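Local coordinates for acyl-coa oxidase (Arabidopsis thaliana, PDB 1W07) that catalyses the FAD-dependent, oxygen-consuming desaturation of long- and medium-chain acyl-CoAs to 2-trans-enoyl-CoAs in peroxisomal beta-oxidation, releasing hydrogen peroxide, at the flavin-adenine dinucleotide site. Residues are numbered along the deposited sequence; one frame, centred on the assembly and turned at random. Chains: chain A/B, Acyl-coa oxidase.

The flavin-adenine dinucleotide site. Residues chain A 135, 138, 143-144, 175-177, 422-423, 426, 429, 432; chain B 310, 312-313, 324, 327, 329-330, 333, 397-398, 400-401. With FAD (flavin-adenine dinucleotide), chain C.
B:Tyr327 stacks on one face of the FAD adenine, its ring inclined by 19° with centroids 3.9 Å apart, and its hydroxyl donates in the carbonyl plane to B:Gln312 O, which should steady its phenol end. A:Val429 CG2 covers the imidazole part on the opposite face, sandwiching the base between subunits. B:Phe313 CD1 lies near the adenine plane beside N7A and N6A, by contact only. At the flavin's benzenoid end the methyl C8M lies over the six-membered ring of A:Trp175, offset toward its rim; on the same flavin face, A:Pro176 packs against the pyrimidine through CA. That ring's edge is read mainly by backbone: FAD N3 donates to A:Tyr135 O at 2.7 Å, nearly along the C=O axis, A:Thr138 N meets O2 almost straight (172° at H), and A:Gly177 N donates to O4. A:Thr138 OG1, beside its backbone N (chi1 -60°), reaches both flavin N1 at 2.9 Å and the ribityl O3'; its donation to N1 could stabilise negative charge on the reduced flavin. On the pyrophosphate, A:Ser144 OG donates to O1A, while B:Arg310, bent at chi2, forms a salt bridge from NE to O2A at 2.7 Å. The ribose hydroxyls are divided: O2B meets A:Asp426 OD1 from above the carboxylate plane, whereas O3B lies on a lone pair of B:Gln330 OE1 at 2.7 Å. B:Gln330 NE2 donates in plane to B:Leu398 O, orienting that amide. The cofactor lies almost wholly buried across the homodimer interface: helix 427-442 of chain A and helices 328-363 and 370-398 of chain B contribute to the adenosine end, strand 133-136 of chain A to the flavin end, and the site centre is about 9 Å from the catalytic base A:Glu424.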
# COMPACT_ATOMS: atom_id res chain seq x y z
N TYR A 135 22.60 10.14 -12.97
CA TYR A 135 23.37 9.02 -12.41
C TYR A 135 22.93 7.72 -13.11
O TYR A 135 21.99 7.07 -12.67
CB TYR A 135 23.10 8.94 -10.91
CG TYR A 135 24.03 8.03 -10.14
CD1 TYR A 135 25.28 8.49 -9.71
CD2 TYR A 135 23.67 6.72 -9.84
CE1 TYR A 135 26.14 7.66 -9.01
CE2 TYR A 135 24.53 5.88 -9.14
CZ TYR A 135 25.76 6.36 -8.73
OH TYR A 135 26.62 5.52 -8.06
N THR A 138 21.98 1.77 -12.67
CA THR A 138 21.07 0.64 -12.81
C THR A 138 20.77 0.27 -14.27
O THR A 138 20.71 1.13 -15.15
CB THR A 138 19.72 0.93 -12.08
OG1 THR A 138 19.99 1.15 -10.69
CG2 THR A 138 18.74 -0.23 -12.24
N GLY A 143 20.09 -4.00 -10.58
CA GLY A 143 19.83 -2.81 -9.80
C GLY A 143 20.56 -2.88 -8.47
O GLY A 143 21.50 -2.12 -8.22
N SER A 144 20.14 -3.81 -7.61
CA SER A 144 20.74 -4.01 -6.30
C SER A 144 22.16 -4.57 -6.38
O SER A 144 23.04 -4.17 -5.60
CB SER A 144 19.89 -4.98 -5.47
OG SER A 144 18.64 -4.41 -5.12
N TRP A 175 16.00 3.24 -15.42
CA TRP A 175 15.54 3.93 -14.21
C TRP A 175 16.15 5.30 -13.90
O TRP A 175 15.49 6.12 -13.24
CB TRP A 175 15.68 3.03 -12.95
CG TRP A 175 14.48 2.11 -12.77
CD1 TRP A 175 14.46 0.76 -12.88
CD2 TRP A 175 13.12 2.53 -12.57
NE1 TRP A 175 13.16 0.30 -12.77
CE2 TRP A 175 12.32 1.37 -12.59
CE3 TRP A 175 12.50 3.78 -12.38
CZ2 TRP A 175 10.93 1.40 -12.44
CZ3 TRP A 175 11.12 3.81 -12.22
CH2 TRP A 175 10.35 2.63 -12.26
N PRO A 176 17.38 5.60 -14.37
CA PRO A 176 17.98 6.90 -14.06
C PRO A 176 17.09 8.13 -14.26
O PRO A 176 16.58 8.39 -15.36
CB PRO A 176 19.22 6.93 -14.95
CG PRO A 176 19.64 5.47 -14.95
CD PRO A 176 18.31 4.78 -15.18
N GLY A 177 16.92 8.89 -13.19
CA GLY A 177 16.09 10.08 -13.29
C GLY A 177 16.80 11.18 -14.05
O GLY A 177 18.01 11.38 -13.90
N THR A 422 13.13 0.95 -2.48
CA THR A 422 13.94 0.22 -3.44
C THR A 422 15.21 0.92 -3.87
O THR A 422 16.28 0.31 -3.86
CB THR A 422 13.14 -0.16 -4.73
OG1 THR A 422 13.99 -0.94 -5.59
CG2 THR A 422 12.68 1.08 -5.50
N TYR A 423 15.12 2.18 -4.25
CA TYR A 423 16.30 2.89 -4.70
C TYR A 423 17.33 3.03 -3.59
O TYR A 423 17.00 3.09 -2.41
CB TYR A 423 15.95 4.25 -5.30
CG TYR A 423 15.42 5.29 -4.33
CD1 TYR A 423 16.21 5.75 -3.28
CD2 TYR A 423 14.16 5.84 -4.51
CE1 TYR A 423 15.74 6.74 -2.41
CE2 TYR A 423 13.68 6.84 -3.65
CZ TYR A 423 14.48 7.29 -2.61
OH TYR A 423 14.02 8.29 -1.78
N ASP A 426 17.64 -2.23 -2.11
CA ASP A 426 16.39 -2.92 -1.76
C ASP A 426 16.33 -3.08 -0.24
O ASP A 426 17.29 -3.54 0.37
CB ASP A 426 16.33 -4.29 -2.45
CG ASP A 426 15.15 -5.15 -1.98
OD1 ASP A 426 15.32 -5.94 -1.01
OD2 ASP A 426 14.06 -5.05 -2.57
N VAL A 429 17.41 -6.53 1.09
CA VAL A 429 18.83 -6.76 0.87
C VAL A 429 19.64 -6.01 1.91
O VAL A 429 20.58 -6.56 2.48
CB VAL A 429 19.26 -6.30 -0.54
CG1 VAL A 429 20.77 -6.34 -0.67
CG2 VAL A 429 18.64 -7.21 -1.59
N LEU A 432 19.71 -7.63 5.24
CA LEU A 432 20.48 -8.87 5.25
C LEU A 432 21.93 -8.50 5.59
O LEU A 432 22.66 -9.30 6.16
CB LEU A 432 20.41 -9.57 3.90
CG LEU A 432 19.12 -10.34 3.63
CD1 LEU A 432 19.23 -11.04 2.29
CD2 LEU A 432 18.89 -11.36 4.72
N ARG B 310 13.53 -13.10 -12.59
CA ARG B 310 14.54 -12.21 -12.04
C ARG B 310 15.65 -12.92 -11.25
O ARG B 310 15.39 -13.72 -10.35
CB ARG B 310 13.86 -11.18 -11.14
CG ARG B 310 14.81 -10.17 -10.50
CD ARG B 310 15.43 -9.22 -11.53
NE ARG B 310 16.20 -8.17 -10.87
CZ ARG B 310 16.69 -7.09 -11.48
NH1 ARG B 310 16.48 -6.90 -12.79
NH2 ARG B 310 17.39 -6.20 -10.79
N GLN B 312 19.36 -12.20 -9.17
CA GLN B 312 20.14 -11.12 -8.58
C GLN B 312 20.97 -11.69 -7.43
O GLN B 312 20.43 -12.29 -6.50
CB GLN B 312 19.21 -10.01 -8.07
CG GLN B 312 19.86 -8.63 -7.90
CD GLN B 312 20.09 -7.87 -9.21
OE1 GLN B 312 20.54 -6.72 -9.21
NE2 GLN B 312 19.79 -8.52 -10.33
N PHE B 313 22.28 -11.47 -7.49
CA PHE B 313 23.20 -11.97 -6.47
C PHE B 313 23.27 -13.49 -6.55
O PHE B 313 22.63 -14.10 -7.41
CB PHE B 313 22.74 -11.56 -5.06
CG PHE B 313 22.76 -10.07 -4.81
CD1 PHE B 313 21.58 -9.33 -4.77
CD2 PHE B 313 23.96 -9.41 -4.55
CE1 PHE B 313 21.59 -7.97 -4.47
CE2 PHE B 313 23.99 -8.04 -4.26
CZ PHE B 313 22.80 -7.32 -4.22
N VAL B 324 15.51 -14.90 -7.73
CA VAL B 324 15.13 -14.36 -6.43
C VAL B 324 14.12 -15.23 -5.72
O VAL B 324 14.09 -15.25 -4.49
CB VAL B 324 14.60 -12.89 -6.53
CG1 VAL B 324 15.72 -11.99 -7.04
CG2 VAL B 324 13.35 -12.81 -7.40
N TYR B 327 15.30 -17.36 -2.76
CA TYR B 327 15.64 -16.78 -1.46
C TYR B 327 14.50 -16.94 -0.46
O TYR B 327 13.35 -16.64 -0.77
CB TYR B 327 15.98 -15.29 -1.62
CG TYR B 327 17.24 -15.03 -2.43
CD1 TYR B 327 17.27 -14.02 -3.39
CD2 TYR B 327 18.40 -15.79 -2.24
CE1 TYR B 327 18.42 -13.77 -4.14
CE2 TYR B 327 19.55 -15.54 -2.98
CZ TYR B 327 19.56 -14.53 -3.93
OH TYR B 327 20.68 -14.34 -4.71
N THR B 329 13.59 -15.23 2.09
CA THR B 329 12.88 -13.99 2.38
C THR B 329 11.83 -13.75 1.28
O THR B 329 10.71 -13.30 1.55
CB THR B 329 13.82 -12.79 2.35
OG1 THR B 329 14.62 -12.88 1.17
CG2 THR B 329 14.72 -12.75 3.60
N GLN B 330 12.18 -14.04 0.03
CA GLN B 330 11.23 -13.87 -1.07
C GLN B 330 10.08 -14.86 -0.87
O GLN B 330 8.91 -14.52 -1.04
CB GLN B 330 11.94 -14.12 -2.42
CG GLN B 330 11.20 -13.64 -3.68
CD GLN B 330 11.29 -12.13 -3.87
OE1 GLN B 330 11.83 -11.43 -3.03
NE2 GLN B 330 10.75 -11.64 -4.99
N ARG B 333 7.67 -14.01 1.93
CA ARG B 333 6.81 -12.87 1.62
C ARG B 333 5.75 -13.23 0.57
O ARG B 333 4.60 -12.76 0.63
CB ARG B 333 7.66 -11.70 1.11
CG ARG B 333 8.60 -11.10 2.18
CD ARG B 333 9.79 -10.38 1.54
NE ARG B 333 9.39 -9.18 0.82
CZ ARG B 333 10.18 -8.51 -0.02
NH1 ARG B 333 11.42 -8.94 -0.26
NH2 ARG B 333 9.73 -7.42 -0.63
N LYS B 397 6.25 -4.78 -4.33
CA LYS B 397 7.58 -4.62 -3.76
C LYS B 397 8.46 -5.84 -4.08
O LYS B 397 9.68 -5.73 -4.20
CB LYS B 397 7.50 -4.44 -2.24
CG LYS B 397 6.85 -3.13 -1.79
CD LYS B 397 7.26 -2.79 -0.36
CE LYS B 397 6.70 -1.44 0.08
NZ LYS B 397 5.22 -1.47 0.26
N LEU B 398 7.83 -7.00 -4.19
CA LEU B 398 8.55 -8.22 -4.50
C LEU B 398 9.17 -8.17 -5.90
O LEU B 398 10.08 -8.93 -6.21
CB LEU B 398 7.62 -9.43 -4.38
CG LEU B 398 7.31 -9.83 -2.92
CD1 LEU B 398 6.16 -10.82 -2.88
CD2 LEU B 398 8.56 -10.43 -2.30
N GLY B 400 10.75 -5.57 -7.02
CA GLY B 400 11.78 -4.55 -7.00
C GLY B 400 11.46 -3.28 -7.79
O GLY B 400 10.31 -2.88 -7.89
N GLY B 401 12.49 -2.64 -8.35
CA GLY B 401 12.28 -1.42 -9.11
C GLY B 401 11.25 -1.48 -10.22
O GLY B 401 10.38 -0.60 -10.32
PA FAD C . 16.20 -6.60 -6.97
O1A FAD C . 17.47 -6.39 -6.23
O2A FAD C . 16.25 -7.28 -8.28
O5B FAD C . 15.17 -7.35 -6.00
C5B FAD C . 13.93 -7.88 -6.49
C4B FAD C . 13.33 -8.83 -5.45
O4B FAD C . 14.36 -9.80 -5.13
C3B FAD C . 13.02 -8.09 -4.14
O3B FAD C . 12.00 -8.79 -3.42
C2B FAD C . 14.36 -8.18 -3.41
O2B FAD C . 14.14 -8.11 -2.00
C1B FAD C . 14.74 -9.62 -3.76
N9A FAD C . 16.19 -9.85 -3.60
C8A FAD C . 17.14 -9.42 -4.43
N7A FAD C . 18.33 -9.83 -4.00
C5A FAD C . 18.14 -10.53 -2.88
C6A FAD C . 19.00 -11.18 -2.01
N6A FAD C . 20.30 -11.22 -2.25
N1A FAD C . 18.45 -11.85 -0.91
C2A FAD C . 17.06 -11.84 -0.71
N3A FAD C . 16.28 -11.19 -1.56
C4A FAD C . 16.78 -10.55 -2.63
N1 FAD C . 19.18 3.91 -10.50
C2 FAD C . 20.20 4.75 -10.97
O2 FAD C . 21.26 4.26 -11.35
N3 FAD C . 19.97 6.13 -11.05
C4 FAD C . 18.73 6.66 -10.68
O4 FAD C . 18.53 7.87 -10.76
C4X FAD C . 17.72 5.82 -10.21
N5 FAD C . 16.45 6.34 -9.90
C5X FAD C . 15.42 5.50 -9.46
C6 FAD C . 14.14 6.00 -9.28
C7 FAD C . 13.08 5.13 -9.00
C7M FAD C . 11.67 5.71 -8.86
C8 FAD C . 13.32 3.76 -8.89
C8M FAD C . 12.17 2.77 -8.63
C9 FAD C . 14.61 3.27 -9.05
C9A FAD C . 15.66 4.13 -9.34
N10 FAD C . 16.94 3.62 -9.60
C10 FAD C . 17.95 4.45 -10.12
C1' FAD C . 17.24 2.18 -9.42
C2' FAD C . 17.37 1.89 -7.92
O2' FAD C . 18.32 2.79 -7.34
C3' FAD C . 17.78 0.46 -7.58
O3' FAD C . 19.01 0.13 -8.23
C4' FAD C . 16.71 -0.57 -7.97
O4' FAD C . 15.40 -0.10 -7.67
C5' FAD C . 16.96 -1.88 -7.24
O5' FAD C . 15.84 -2.75 -7.41
P FAD C . 15.97 -4.11 -8.26
O1P FAD C . 14.99 -4.03 -9.36
O2P FAD C . 17.39 -4.35 -8.58
O3P FAD C . 15.46 -5.18 -7.17
O HOH W 1 19.98 9.86 -12.28
O HOH W 2 13.27 -11.07 -0.59
O HOH W 3 13.81 -3.67 -4.87